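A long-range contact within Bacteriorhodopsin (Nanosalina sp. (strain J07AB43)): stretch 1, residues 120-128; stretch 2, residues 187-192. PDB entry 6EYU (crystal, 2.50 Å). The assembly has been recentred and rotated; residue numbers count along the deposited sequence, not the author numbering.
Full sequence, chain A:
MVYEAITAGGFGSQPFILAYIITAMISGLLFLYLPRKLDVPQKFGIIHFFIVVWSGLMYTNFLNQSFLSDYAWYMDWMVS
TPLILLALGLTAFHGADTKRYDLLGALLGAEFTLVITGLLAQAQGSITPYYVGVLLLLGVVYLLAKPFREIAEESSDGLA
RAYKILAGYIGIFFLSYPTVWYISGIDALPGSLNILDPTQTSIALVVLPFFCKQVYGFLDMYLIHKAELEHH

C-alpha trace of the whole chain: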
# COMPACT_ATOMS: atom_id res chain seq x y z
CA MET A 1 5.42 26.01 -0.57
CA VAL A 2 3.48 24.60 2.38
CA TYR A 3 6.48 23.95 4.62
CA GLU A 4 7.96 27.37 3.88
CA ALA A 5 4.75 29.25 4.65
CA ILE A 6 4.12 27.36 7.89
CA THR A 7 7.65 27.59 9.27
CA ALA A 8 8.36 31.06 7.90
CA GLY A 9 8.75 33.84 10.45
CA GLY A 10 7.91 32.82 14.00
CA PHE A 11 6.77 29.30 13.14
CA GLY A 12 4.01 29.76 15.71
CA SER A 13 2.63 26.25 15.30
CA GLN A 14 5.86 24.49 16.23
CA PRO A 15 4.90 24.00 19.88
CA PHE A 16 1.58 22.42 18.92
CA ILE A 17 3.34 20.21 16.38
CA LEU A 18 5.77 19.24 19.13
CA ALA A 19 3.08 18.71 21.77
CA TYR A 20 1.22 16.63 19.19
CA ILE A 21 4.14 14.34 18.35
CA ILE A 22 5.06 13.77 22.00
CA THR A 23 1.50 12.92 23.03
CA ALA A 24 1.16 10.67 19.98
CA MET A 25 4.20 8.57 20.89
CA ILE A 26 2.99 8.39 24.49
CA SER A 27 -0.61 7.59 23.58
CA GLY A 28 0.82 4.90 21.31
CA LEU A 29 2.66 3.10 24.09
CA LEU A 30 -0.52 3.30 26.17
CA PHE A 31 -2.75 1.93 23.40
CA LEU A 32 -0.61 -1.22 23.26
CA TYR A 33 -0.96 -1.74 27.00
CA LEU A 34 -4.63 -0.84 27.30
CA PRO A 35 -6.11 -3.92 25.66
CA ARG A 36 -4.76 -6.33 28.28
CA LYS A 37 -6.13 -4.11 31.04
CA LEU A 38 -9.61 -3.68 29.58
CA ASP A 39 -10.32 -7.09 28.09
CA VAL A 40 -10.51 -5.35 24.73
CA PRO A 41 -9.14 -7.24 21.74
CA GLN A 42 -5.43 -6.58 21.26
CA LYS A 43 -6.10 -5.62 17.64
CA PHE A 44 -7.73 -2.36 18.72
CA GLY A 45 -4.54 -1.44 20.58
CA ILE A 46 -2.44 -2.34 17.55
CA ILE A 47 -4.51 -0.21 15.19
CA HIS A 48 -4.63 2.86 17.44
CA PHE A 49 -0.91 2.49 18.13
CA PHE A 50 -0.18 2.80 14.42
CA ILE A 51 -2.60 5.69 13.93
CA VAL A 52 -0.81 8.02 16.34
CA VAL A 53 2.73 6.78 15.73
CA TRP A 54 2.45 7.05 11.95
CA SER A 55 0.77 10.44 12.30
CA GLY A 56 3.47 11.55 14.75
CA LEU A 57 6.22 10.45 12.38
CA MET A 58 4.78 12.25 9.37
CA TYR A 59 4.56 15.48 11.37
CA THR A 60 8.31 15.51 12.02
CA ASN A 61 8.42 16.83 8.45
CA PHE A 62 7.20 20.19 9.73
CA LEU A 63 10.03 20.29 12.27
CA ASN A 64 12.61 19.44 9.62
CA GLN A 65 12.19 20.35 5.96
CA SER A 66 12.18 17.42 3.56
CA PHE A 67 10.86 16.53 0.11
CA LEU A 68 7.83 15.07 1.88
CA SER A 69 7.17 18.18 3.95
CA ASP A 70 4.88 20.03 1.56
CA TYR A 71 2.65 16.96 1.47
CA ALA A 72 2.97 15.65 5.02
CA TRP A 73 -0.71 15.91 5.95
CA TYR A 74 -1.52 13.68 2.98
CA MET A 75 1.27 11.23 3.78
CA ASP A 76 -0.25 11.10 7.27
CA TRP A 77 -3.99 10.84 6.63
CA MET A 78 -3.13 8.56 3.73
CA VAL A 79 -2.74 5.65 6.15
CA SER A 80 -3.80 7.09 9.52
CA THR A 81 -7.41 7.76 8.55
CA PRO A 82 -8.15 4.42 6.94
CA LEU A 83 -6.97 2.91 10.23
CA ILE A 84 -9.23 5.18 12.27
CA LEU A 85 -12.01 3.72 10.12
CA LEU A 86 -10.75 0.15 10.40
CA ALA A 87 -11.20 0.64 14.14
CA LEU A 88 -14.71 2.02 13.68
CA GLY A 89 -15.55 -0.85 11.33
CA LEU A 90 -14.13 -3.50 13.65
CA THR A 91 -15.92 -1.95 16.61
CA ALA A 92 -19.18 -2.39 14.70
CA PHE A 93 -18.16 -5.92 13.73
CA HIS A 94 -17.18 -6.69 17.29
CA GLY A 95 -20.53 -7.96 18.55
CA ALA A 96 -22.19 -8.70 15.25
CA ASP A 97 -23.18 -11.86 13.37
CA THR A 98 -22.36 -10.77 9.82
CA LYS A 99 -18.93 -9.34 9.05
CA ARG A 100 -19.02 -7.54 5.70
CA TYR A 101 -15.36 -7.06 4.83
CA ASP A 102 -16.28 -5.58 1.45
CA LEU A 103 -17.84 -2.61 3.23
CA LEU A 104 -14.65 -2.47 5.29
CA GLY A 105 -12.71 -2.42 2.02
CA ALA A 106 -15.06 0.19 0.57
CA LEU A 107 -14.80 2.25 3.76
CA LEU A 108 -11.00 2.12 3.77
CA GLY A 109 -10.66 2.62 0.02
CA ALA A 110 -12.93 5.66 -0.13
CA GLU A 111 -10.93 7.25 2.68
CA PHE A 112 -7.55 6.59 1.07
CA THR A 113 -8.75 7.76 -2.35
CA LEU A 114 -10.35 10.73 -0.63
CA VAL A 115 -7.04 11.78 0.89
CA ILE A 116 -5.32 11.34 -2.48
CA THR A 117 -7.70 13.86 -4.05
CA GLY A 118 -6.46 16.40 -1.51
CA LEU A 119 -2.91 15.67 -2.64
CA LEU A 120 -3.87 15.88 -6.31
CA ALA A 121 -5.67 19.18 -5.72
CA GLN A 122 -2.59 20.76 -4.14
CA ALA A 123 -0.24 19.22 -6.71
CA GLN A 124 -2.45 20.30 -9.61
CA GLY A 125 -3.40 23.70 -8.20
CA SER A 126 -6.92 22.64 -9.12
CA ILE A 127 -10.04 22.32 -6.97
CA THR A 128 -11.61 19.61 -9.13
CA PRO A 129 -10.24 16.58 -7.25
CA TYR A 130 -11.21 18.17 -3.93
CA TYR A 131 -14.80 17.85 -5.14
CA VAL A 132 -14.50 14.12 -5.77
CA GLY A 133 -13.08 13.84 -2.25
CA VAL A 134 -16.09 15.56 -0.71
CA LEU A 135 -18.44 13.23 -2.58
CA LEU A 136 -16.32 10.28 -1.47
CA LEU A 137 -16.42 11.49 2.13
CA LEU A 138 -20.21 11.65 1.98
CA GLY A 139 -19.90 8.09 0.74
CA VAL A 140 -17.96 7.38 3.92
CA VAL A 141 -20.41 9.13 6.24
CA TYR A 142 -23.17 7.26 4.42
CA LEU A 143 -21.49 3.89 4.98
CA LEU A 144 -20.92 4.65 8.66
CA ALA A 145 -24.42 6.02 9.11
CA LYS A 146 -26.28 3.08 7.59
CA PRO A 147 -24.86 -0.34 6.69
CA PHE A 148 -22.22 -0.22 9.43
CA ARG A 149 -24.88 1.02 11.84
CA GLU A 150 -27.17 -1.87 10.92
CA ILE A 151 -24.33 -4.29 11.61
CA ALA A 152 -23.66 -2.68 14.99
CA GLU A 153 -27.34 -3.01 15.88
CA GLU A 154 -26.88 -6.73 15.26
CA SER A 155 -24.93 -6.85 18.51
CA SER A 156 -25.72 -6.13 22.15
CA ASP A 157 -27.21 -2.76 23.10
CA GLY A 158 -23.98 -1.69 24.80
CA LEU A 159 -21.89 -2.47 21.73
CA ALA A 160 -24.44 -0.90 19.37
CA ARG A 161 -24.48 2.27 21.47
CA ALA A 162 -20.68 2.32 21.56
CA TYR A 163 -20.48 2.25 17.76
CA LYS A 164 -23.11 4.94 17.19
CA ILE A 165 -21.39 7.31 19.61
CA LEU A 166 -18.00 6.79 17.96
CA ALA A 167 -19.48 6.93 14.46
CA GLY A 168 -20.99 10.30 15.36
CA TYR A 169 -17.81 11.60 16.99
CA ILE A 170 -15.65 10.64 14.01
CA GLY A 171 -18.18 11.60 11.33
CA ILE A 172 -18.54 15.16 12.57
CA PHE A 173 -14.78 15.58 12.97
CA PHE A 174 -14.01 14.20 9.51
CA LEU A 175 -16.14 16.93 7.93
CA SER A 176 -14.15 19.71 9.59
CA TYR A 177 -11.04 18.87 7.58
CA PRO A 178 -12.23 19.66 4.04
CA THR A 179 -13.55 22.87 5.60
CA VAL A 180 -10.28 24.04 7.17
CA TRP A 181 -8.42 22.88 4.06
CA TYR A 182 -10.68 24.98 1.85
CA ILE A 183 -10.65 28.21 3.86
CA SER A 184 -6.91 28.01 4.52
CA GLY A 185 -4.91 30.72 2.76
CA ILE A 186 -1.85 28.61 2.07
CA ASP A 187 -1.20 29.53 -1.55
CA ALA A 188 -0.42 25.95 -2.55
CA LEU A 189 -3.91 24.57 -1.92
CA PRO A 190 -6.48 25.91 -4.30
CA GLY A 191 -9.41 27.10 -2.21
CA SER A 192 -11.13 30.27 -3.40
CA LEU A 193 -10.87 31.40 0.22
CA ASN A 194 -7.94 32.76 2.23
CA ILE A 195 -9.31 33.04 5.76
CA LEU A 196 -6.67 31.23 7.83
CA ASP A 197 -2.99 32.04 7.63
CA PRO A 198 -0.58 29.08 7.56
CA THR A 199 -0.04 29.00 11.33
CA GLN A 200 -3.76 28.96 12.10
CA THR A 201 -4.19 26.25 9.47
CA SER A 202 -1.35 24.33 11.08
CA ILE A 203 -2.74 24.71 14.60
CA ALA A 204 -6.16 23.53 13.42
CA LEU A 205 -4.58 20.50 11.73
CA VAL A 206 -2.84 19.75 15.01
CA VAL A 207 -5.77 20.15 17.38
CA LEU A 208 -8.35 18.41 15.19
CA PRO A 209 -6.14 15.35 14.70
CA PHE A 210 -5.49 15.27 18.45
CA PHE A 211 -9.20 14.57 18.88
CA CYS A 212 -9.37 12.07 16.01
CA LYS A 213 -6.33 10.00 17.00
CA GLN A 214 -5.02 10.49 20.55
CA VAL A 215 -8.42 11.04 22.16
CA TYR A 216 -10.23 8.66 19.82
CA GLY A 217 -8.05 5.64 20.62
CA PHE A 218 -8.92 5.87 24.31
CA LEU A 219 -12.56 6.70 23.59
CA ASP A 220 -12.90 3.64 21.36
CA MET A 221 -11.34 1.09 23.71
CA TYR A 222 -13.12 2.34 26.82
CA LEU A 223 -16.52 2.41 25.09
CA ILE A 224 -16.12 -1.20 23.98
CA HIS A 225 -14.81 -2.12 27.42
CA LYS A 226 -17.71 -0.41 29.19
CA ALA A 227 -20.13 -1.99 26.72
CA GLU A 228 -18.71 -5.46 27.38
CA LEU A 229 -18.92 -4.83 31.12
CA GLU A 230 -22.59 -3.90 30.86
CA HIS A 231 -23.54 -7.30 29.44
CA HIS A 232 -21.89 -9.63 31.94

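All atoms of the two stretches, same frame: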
# COMPACT_ATOMS: atom_id res chain seq x y z
N LEU A 120 -3.76 15.52 -4.90
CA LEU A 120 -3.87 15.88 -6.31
C LEU A 120 -4.24 17.35 -6.46
O LEU A 120 -3.65 18.08 -7.26
CB LEU A 120 -4.93 15.01 -7.00
CG LEU A 120 -4.57 13.53 -7.17
CD1 LEU A 120 -5.62 12.83 -8.01
CD2 LEU A 120 -3.19 13.38 -7.78
N ALA A 121 -5.22 17.80 -5.68
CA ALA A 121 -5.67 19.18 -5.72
C ALA A 121 -4.50 20.13 -5.52
O ALA A 121 -4.23 21.00 -6.35
CB ALA A 121 -6.74 19.43 -4.67
N GLN A 122 -3.75 19.92 -4.44
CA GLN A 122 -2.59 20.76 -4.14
C GLN A 122 -1.57 20.67 -5.27
O GLN A 122 -1.02 21.68 -5.70
CB GLN A 122 -1.94 20.33 -2.83
CG GLN A 122 -0.85 21.28 -2.34
CD GLN A 122 -0.17 20.79 -1.09
OE1 GLN A 122 -0.81 20.54 -0.07
NE2 GLN A 122 1.16 20.68 -1.14
N ALA A 123 -1.29 19.45 -5.72
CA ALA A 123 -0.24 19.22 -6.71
C ALA A 123 -0.64 19.79 -8.06
O ALA A 123 0.21 20.24 -8.83
CB ALA A 123 0.05 17.73 -6.83
N GLN A 124 -1.94 19.85 -8.32
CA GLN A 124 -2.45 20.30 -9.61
C GLN A 124 -2.73 21.80 -9.58
O GLN A 124 -2.95 22.42 -10.62
CB GLN A 124 -3.72 19.54 -9.98
CG GLN A 124 -3.48 18.11 -10.41
CD GLN A 124 -4.76 17.41 -10.86
OE1 GLN A 124 -5.73 18.07 -11.23
NE2 GLN A 124 -4.75 16.09 -10.82
N GLY A 125 -2.84 22.36 -8.38
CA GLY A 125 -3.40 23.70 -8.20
C GLY A 125 -4.82 23.80 -8.72
O GLY A 125 -5.23 24.84 -9.22
N SER A 126 -5.56 22.71 -8.59
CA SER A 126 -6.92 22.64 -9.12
C SER A 126 -7.88 22.10 -8.06
O SER A 126 -7.54 21.18 -7.32
CB SER A 126 -6.96 21.74 -10.36
OG SER A 126 -8.27 21.68 -10.89
N ILE A 127 -9.09 22.65 -8.02
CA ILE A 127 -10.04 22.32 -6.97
C ILE A 127 -10.89 21.11 -7.36
O ILE A 127 -11.70 20.63 -6.57
CB ILE A 127 -10.98 23.50 -6.67
CG1 ILE A 127 -11.63 23.32 -5.29
CG2 ILE A 127 -12.05 23.62 -7.74
CD1 ILE A 127 -10.66 23.45 -4.14
N THR A 128 -10.73 20.65 -8.60
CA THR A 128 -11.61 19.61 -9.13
C THR A 128 -11.57 18.36 -8.26
O THR A 128 -12.61 17.90 -7.79
CB THR A 128 -11.21 19.22 -10.57
OG1 THR A 128 -11.49 20.32 -11.46
CG2 THR A 128 -11.99 18.00 -11.03
N ASP A 187 -1.05 29.26 -0.12
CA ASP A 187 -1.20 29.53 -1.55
C ASP A 187 -1.27 28.22 -2.34
O ASP A 187 -1.96 28.13 -3.35
CB ASP A 187 -0.03 30.38 -2.06
CG ASP A 187 0.24 31.58 -1.18
OD1 ASP A 187 0.52 31.39 0.02
OD2 ASP A 187 0.24 32.71 -1.70
N ALA A 188 -0.62 27.19 -1.81
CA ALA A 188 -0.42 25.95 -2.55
C ALA A 188 -1.76 25.25 -2.81
O ALA A 188 -1.94 24.62 -3.85
CB ALA A 188 0.52 25.02 -1.79
N LEU A 189 -2.64 25.28 -1.82
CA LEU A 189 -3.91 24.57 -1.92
C LEU A 189 -5.05 25.49 -2.34
O LEU A 189 -5.16 26.61 -1.85
CB LEU A 189 -4.25 23.87 -0.60
CG LEU A 189 -4.13 24.69 0.69
CD1 LEU A 189 -5.48 25.26 1.09
CD2 LEU A 189 -3.58 23.82 1.81
N PRO A 190 -5.87 25.03 -3.30
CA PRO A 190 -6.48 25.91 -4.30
C PRO A 190 -7.91 26.31 -3.94
O PRO A 190 -8.73 26.50 -4.84
CB PRO A 190 -6.48 25.05 -5.56
CG PRO A 190 -6.58 23.65 -5.05
CD PRO A 190 -5.80 23.64 -3.77
N GLY A 191 -8.18 26.46 -2.65
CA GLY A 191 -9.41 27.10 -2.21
C GLY A 191 -9.58 28.49 -2.80
O GLY A 191 -8.59 29.18 -3.06
N SER A 192 -10.82 28.89 -3.03
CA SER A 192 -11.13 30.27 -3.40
C SER A 192 -10.93 31.20 -2.21
O SER A 192 -10.83 32.41 -2.37
CB SER A 192 -12.57 30.37 -3.91
OG SER A 192 -13.49 30.02 -2.90
O HOH W 1 -0.82 24.47 -6.53

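Contact between the C-terminal end of a helix (residues 120-124) with the turn that follows it and an irregular segment (187-192) in the same chain of Bacteriorhodopsin. The residues that touch lie at least 63 positions apart in sequence, and together the two stretches bury 314 Å². The backbones come nearest at Gln122 and Leu189, whose CA atoms are 4.6 Å apart, and Gly125 and Pro190 follow with CA atoms 5.4 Å apart. No direct hydrogen bond crosses the interface; it is held by van der Waals packing and one bridging water.

Pro190 covers the most surface. Its CA-to-CB bond points toward the first stretch, and its ring, with C-gamma endo pucker, rests against the end of the helix and the turn beyond it. Pro190 CG lies 3.5 Å from Ser126 O and 3.8 Å from Ala121 O, while Pro190 CB is 3.8 Å from Gly125 C. Ala121 O is already occupied by the turn, accepting a hydrogen bond from Ser126 N at 3.1 Å and a weak one from Gln124 N at 3.2 Å; the proline carbon adds only packing. Apolar contacts complete the site: Ala121 CB and Ile127 CD1 each lie 4.2 Å from Pro190 CG. The Ile127 CA-to-CB bond runs sideways, but with chi1 t and chi2 p the end of the side chain comes nearer, placing CD1 3.7 Å from Pro190 O and 4.2 Å from Gly191 N.

Gln122 is second in covered area. Its side chain is extended, with chi1 and chi2 both t, so the aliphatic part passes the second stretch: Gln122 CG is 4.0 Å from Ala188 CB and 4.4 Å from Leu189 N. Its OE1 and NE2 are hydrogen-bonded elsewhere in the structure; CG is the side-chain atom closest to the second stretch, 3.8 Å from Ala188 O.

Ala188 meets Gln122 through the backbone as well. Gln122 O and Ala188 O stand 3.6 Å apart, and two carbonyl oxygens cannot hydrogen-bond to each other. Water 1 donates to both, 2.9 Å to Gln122 O and 2.9 Å to Ala188 O, and so ties the two backbones together. Gln122 O also accepts a weak hydrogen bond from Gly125 N at 3.3 Å.

Gly125 is the first residue after the helix to leave helical phi/psi. Its phi is positive (59°), a conformation that favours glycine. Beyond it, the backbone O of Ser126 and the side chain of Ile127 lie against Pro190.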